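Local coordinates for protein phosphoserine aminotransferase SerC (Cytophaga hutchinsonii ATCC 33406, PDB 3FFR) that probably catalyses the pyridoxal-phosphate-dependent transamination that makes phosphoserine on the pathway to serine, at residues 89-94 / 143-148; 168-173 / 300-305. All coordinates share one frame; numbering follows the deposited sequence.

Overall arrangement
Following the chain from the N terminus, contact 1 comes first: it brings the end of strand 85-90 and the loop leading into helix 93-104 up to segment 143-148, closing a loop of 48 residues that includes strands 108-113 and 133-137. Contact 2 opens only after that loop is shut. It joins the turn behind strand 163-167 to the start of strand 302-307, spanning 126 residues and linking the seven-stranded sheet to the five-stranded one. The contacts thus follow in series, neither nested nor crossed. In space they adjoin, their centres about 10 Å apart, and Gly144 CA packs 3.4 Å from Val304 CG2, so segment 143-148 touches strand 302-307 directly.

Contact 1: 89-94 / 143-148; sequences CVNGSF and SGVSMP. With SER (serine), chain B.
Asn91 sets the nitrogen end of its flat amide against Val145, ND2 lying 3.7 Å from CG1, while the Phe94 ring turns an edge to the bound serine, with CZ 3.6 Å from CA of the serine, whose CB lies in the plane of the ring. The Phe94 ring also meets Tyr329, their planes at about 60°. An alanine at Phe94 would take away this edge and is likely to leave the serine and the Tyr329 ring less firmly placed. Asparagine suits this buried place because its NH2 offers two N-H groups: ND2 donates to Lys118 O and, over a long 3.3 Å, to a water that in turn donates to Val145 O. A second water donates to Asn91 O at 2.6 Å and accepts from Ser143 OG at 2.8 Å, so each water joins a side-chain group of one segment to a backbone carbonyl of the other. Selenomethionine Met147, with CG anti to the backbone N (chi1 -176°) and the chain bent at chi3, brings CE to within 4.1 Å of Cys89 SG. Gly144, at positive phi, forms a G1 bulge with Val145 opposite Glu140. Leu136 of strand 133-137 packs on both Cys89 and Met147, and Gly92 is the N-cap of helix 93-104.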
# COMPACT_ATOMS: atom_id res chain seq x y z
N CYS A 89 -22.63 -5.68 -12.03
CA CYS A 89 -22.53 -6.40 -13.32
C CYS A 89 -21.33 -7.33 -13.22
O CYS A 89 -20.20 -6.87 -13.03
CB CYS A 89 -22.35 -5.44 -14.51
SG CYS A 89 -23.90 -4.65 -15.00
N VAL A 90 -21.59 -8.62 -13.34
CA VAL A 90 -20.55 -9.66 -13.17
C VAL A 90 -20.38 -10.49 -14.43
O VAL A 90 -21.36 -11.10 -14.90
CB VAL A 90 -20.90 -10.58 -11.97
CG1 VAL A 90 -19.92 -11.78 -11.87
CG2 VAL A 90 -20.93 -9.75 -10.66
N ASN A 91 -19.17 -10.50 -14.96
CA ASN A 91 -18.89 -11.28 -16.19
C ASN A 91 -17.51 -11.89 -16.22
O ASN A 91 -17.02 -12.35 -17.26
CB ASN A 91 -19.14 -10.45 -17.46
CG ASN A 91 -18.17 -9.30 -17.61
OD1 ASN A 91 -17.50 -8.90 -16.66
ND2 ASN A 91 -18.07 -8.77 -18.83
N GLY A 92 -16.85 -11.87 -15.09
CA GLY A 92 -15.51 -12.45 -14.99
C GLY A 92 -14.98 -12.42 -13.58
O GLY A 92 -15.67 -12.03 -12.63
N SER A 93 -13.72 -12.81 -13.47
CA SER A 93 -13.11 -13.00 -12.15
C SER A 93 -13.01 -11.77 -11.27
O SER A 93 -13.20 -11.85 -10.03
CB SER A 93 -11.75 -13.64 -12.29
OG SER A 93 -11.86 -14.88 -12.98
N PHE A 94 -12.69 -10.63 -11.89
CA PHE A 94 -12.54 -9.39 -11.10
C PHE A 94 -13.89 -8.83 -10.68
O PHE A 94 -14.10 -8.54 -9.49
CB PHE A 94 -11.68 -8.38 -11.85
CG PHE A 94 -10.27 -8.86 -11.98
CD1 PHE A 94 -9.40 -8.70 -10.92
CD2 PHE A 94 -9.86 -9.56 -13.08
CE1 PHE A 94 -8.10 -9.18 -11.02
CE2 PHE A 94 -8.58 -10.06 -13.18
CZ PHE A 94 -7.69 -9.86 -12.16
N SER A 143 -11.30 -11.77 -18.92
CA SER A 143 -11.94 -12.27 -20.14
C SER A 143 -11.70 -11.44 -21.38
O SER A 143 -11.97 -11.88 -22.49
CB SER A 143 -13.43 -12.37 -19.91
OG SER A 143 -13.99 -11.08 -19.77
N GLY A 144 -11.23 -10.22 -21.18
CA GLY A 144 -10.99 -9.29 -22.28
C GLY A 144 -12.23 -8.58 -22.82
O GLY A 144 -12.25 -8.09 -23.96
N VAL A 145 -13.28 -8.55 -22.00
CA VAL A 145 -14.52 -7.87 -22.35
C VAL A 145 -14.62 -6.49 -21.71
O VAL A 145 -14.38 -6.30 -20.52
CB VAL A 145 -15.78 -8.68 -21.93
CG1 VAL A 145 -17.12 -7.88 -22.25
CG2 VAL A 145 -15.80 -10.09 -22.64
N SER A 146 -14.96 -5.51 -22.54
CA SER A 146 -15.21 -4.15 -22.07
C SER A 146 -16.68 -3.81 -22.07
O SER A 146 -17.48 -4.43 -22.76
CB SER A 146 -14.49 -3.11 -22.93
OG SER A 146 -13.08 -3.26 -22.95
N MSE A 147 -17.01 -2.82 -21.26
CA MSE A 147 -18.32 -2.15 -21.27
C MSE A 147 -18.04 -0.72 -21.75
O MSE A 147 -17.62 0.14 -20.96
CB MSE A 147 -18.99 -2.09 -19.91
CG MSE A 147 -20.36 -1.47 -20.04
SE MSE A 147 -21.33 -1.31 -18.37
CE MSE A 147 -22.22 -3.06 -18.35
N PRO A 148 -18.22 -0.46 -23.05
CA PRO A 148 -17.92 0.87 -23.59
C PRO A 148 -18.68 1.99 -22.89
O PRO A 148 -19.73 1.76 -22.32
CB PRO A 148 -18.35 0.76 -25.03
CG PRO A 148 -18.14 -0.66 -25.36
CD PRO A 148 -18.60 -1.40 -24.14
N SER B . -4.37 -10.40 -8.74
CA SER B . -4.98 -10.90 -9.99
C SER B . -5.17 -12.37 -9.82
O SER B . -6.24 -12.70 -9.31
CB SER B . -4.16 -10.55 -11.26
OG SER B . -3.99 -9.12 -11.45
OXT SER B . -4.32 -13.21 -10.10
O HOH W 1 -16.67 -11.79 -19.78
O HOH W 2 -16.62 -5.84 -18.98

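Contact 2: 168-173 / 300-305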
# COMPACT_ATOMS: atom_id res chain seq x y z
N ALA A 168 -11.97 0.74 -13.81
CA ALA A 168 -11.21 0.95 -15.08
C ALA A 168 -9.71 0.68 -14.85
O ALA A 168 -8.83 1.25 -15.45
CB ALA A 168 -11.45 2.37 -15.64
N VAL A 169 -9.49 -0.24 -13.92
CA VAL A 169 -8.19 -0.66 -13.47
C VAL A 169 -7.26 -1.04 -14.61
O VAL A 169 -6.12 -0.61 -14.66
CB VAL A 169 -8.29 -1.82 -12.43
CG1 VAL A 169 -6.92 -2.46 -12.14
CG2 VAL A 169 -8.97 -1.33 -11.11
N SER A 170 -7.80 -1.78 -15.57
CA SER A 170 -6.96 -2.27 -16.67
C SER A 170 -7.21 -1.54 -17.98
O SER A 170 -6.88 -2.04 -19.07
CB SER A 170 -7.11 -3.79 -16.83
OG SER A 170 -8.47 -4.13 -17.08
N SER A 171 -7.78 -0.34 -17.88
CA SER A 171 -8.05 0.45 -19.09
C SER A 171 -7.74 1.95 -19.03
O SER A 171 -7.30 2.51 -20.03
CB SER A 171 -9.49 0.25 -19.54
OG SER A 171 -10.39 0.61 -18.52
N LEU A 172 -8.04 2.63 -17.92
CA LEU A 172 -7.78 4.07 -17.82
C LEU A 172 -6.30 4.27 -18.14
O LEU A 172 -5.45 3.54 -17.62
CB LEU A 172 -8.16 4.59 -16.42
CG LEU A 172 -8.38 6.08 -16.20
CD1 LEU A 172 -9.59 6.57 -17.00
CD2 LEU A 172 -8.57 6.40 -14.71
N PRO A 173 -5.95 5.31 -18.94
CA PRO A 173 -6.77 6.38 -19.48
C PRO A 173 -7.42 6.23 -20.85
O PRO A 173 -7.73 7.24 -21.49
CB PRO A 173 -5.77 7.53 -19.53
CG PRO A 173 -4.45 6.87 -19.91
CD PRO A 173 -4.52 5.51 -19.24
N MSE A 300 -9.75 -2.93 -25.90
CA MSE A 300 -8.65 -2.30 -26.66
C MSE A 300 -7.29 -2.37 -25.91
O MSE A 300 -6.22 -2.20 -26.51
CB MSE A 300 -8.98 -0.83 -26.96
CG MSE A 300 -10.16 -0.58 -27.81
SE MSE A 300 -9.60 -0.92 -29.70
CE MSE A 300 -11.22 -0.24 -30.56
N THR A 301 -7.33 -2.62 -24.59
CA THR A 301 -6.14 -2.60 -23.71
C THR A 301 -5.61 -3.94 -23.24
O THR A 301 -4.41 -4.10 -22.95
CB THR A 301 -6.37 -1.67 -22.48
OG1 THR A 301 -7.55 -2.08 -21.76
CG2 THR A 301 -6.53 -0.23 -22.94
N THR A 302 -6.52 -4.90 -23.14
CA THR A 302 -6.14 -6.27 -22.79
C THR A 302 -6.85 -7.20 -23.77
O THR A 302 -8.01 -7.57 -23.58
CB THR A 302 -6.49 -6.62 -21.35
OG1 THR A 302 -7.91 -6.60 -21.19
CG2 THR A 302 -5.84 -5.64 -20.33
N ILE A 303 -6.12 -7.55 -24.83
CA ILE A 303 -6.68 -8.34 -25.95
C ILE A 303 -6.56 -9.82 -25.69
O ILE A 303 -5.46 -10.37 -25.57
CB ILE A 303 -6.01 -7.92 -27.29
CG1 ILE A 303 -6.20 -6.41 -27.52
CG2 ILE A 303 -6.53 -8.74 -28.48
CD1 ILE A 303 -5.39 -5.81 -28.70
N VAL A 304 -7.71 -10.47 -25.62
CA VAL A 304 -7.79 -11.89 -25.33
C VAL A 304 -8.12 -12.71 -26.58
O VAL A 304 -9.08 -12.44 -27.32
CB VAL A 304 -8.79 -12.14 -24.19
CG1 VAL A 304 -8.89 -13.66 -23.85
CG2 VAL A 304 -8.34 -11.31 -22.95
N ALA A 305 -7.21 -13.65 -26.84
CA ALA A 305 -7.35 -14.51 -27.99
C ALA A 305 -7.39 -15.97 -27.58
O ALA A 305 -6.60 -16.42 -26.75
CB ALA A 305 -6.15 -14.28 -28.96
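Thr301 OG1 donates to Ser170 O at 2.8 Å, the one hydrogen bond that joins the two segments directly. The hydroxyl approaches at a C=O...donor angle of 142° and sits 17° off the carbonyl plane. With chi1 at 56°, OG1 lies between the backbone N and the carbonyl carbon of Thr301 and CG2 is placed beside N, where the methyl comes 4.1 Å from Ser171 O. Threonine suits the site by offering a donor and a small apolar branch together. Beside it, Thr302 CG2 packs on Ser170 CB at 4.2 Å, and the hydroxyls of these two residues are both bonded to Asn139 ND2. Strand 163-167, of the mixed seven-stranded sheet whose order is that of fold type I aminotransferases, runs into the 168-173 turn, whereas strand 302-307 belongs to a separate five-stranded sheet, so the contact spans the two. Ala168 O holds the turn closed by accepting from Ser171 N at 3.1 Å and Leu172 N at 2.9 Å. Serine fits both places in the turn because its short side chain carries a hydroxyl that finds a partner: Ser170 OG also bonds Thr141 OG1, and Ser171 OG pairs with His138 ND1. A cis peptide before Pro173 turns the chain again. The Ser170 side chain lies about 8 Å from the bound serine.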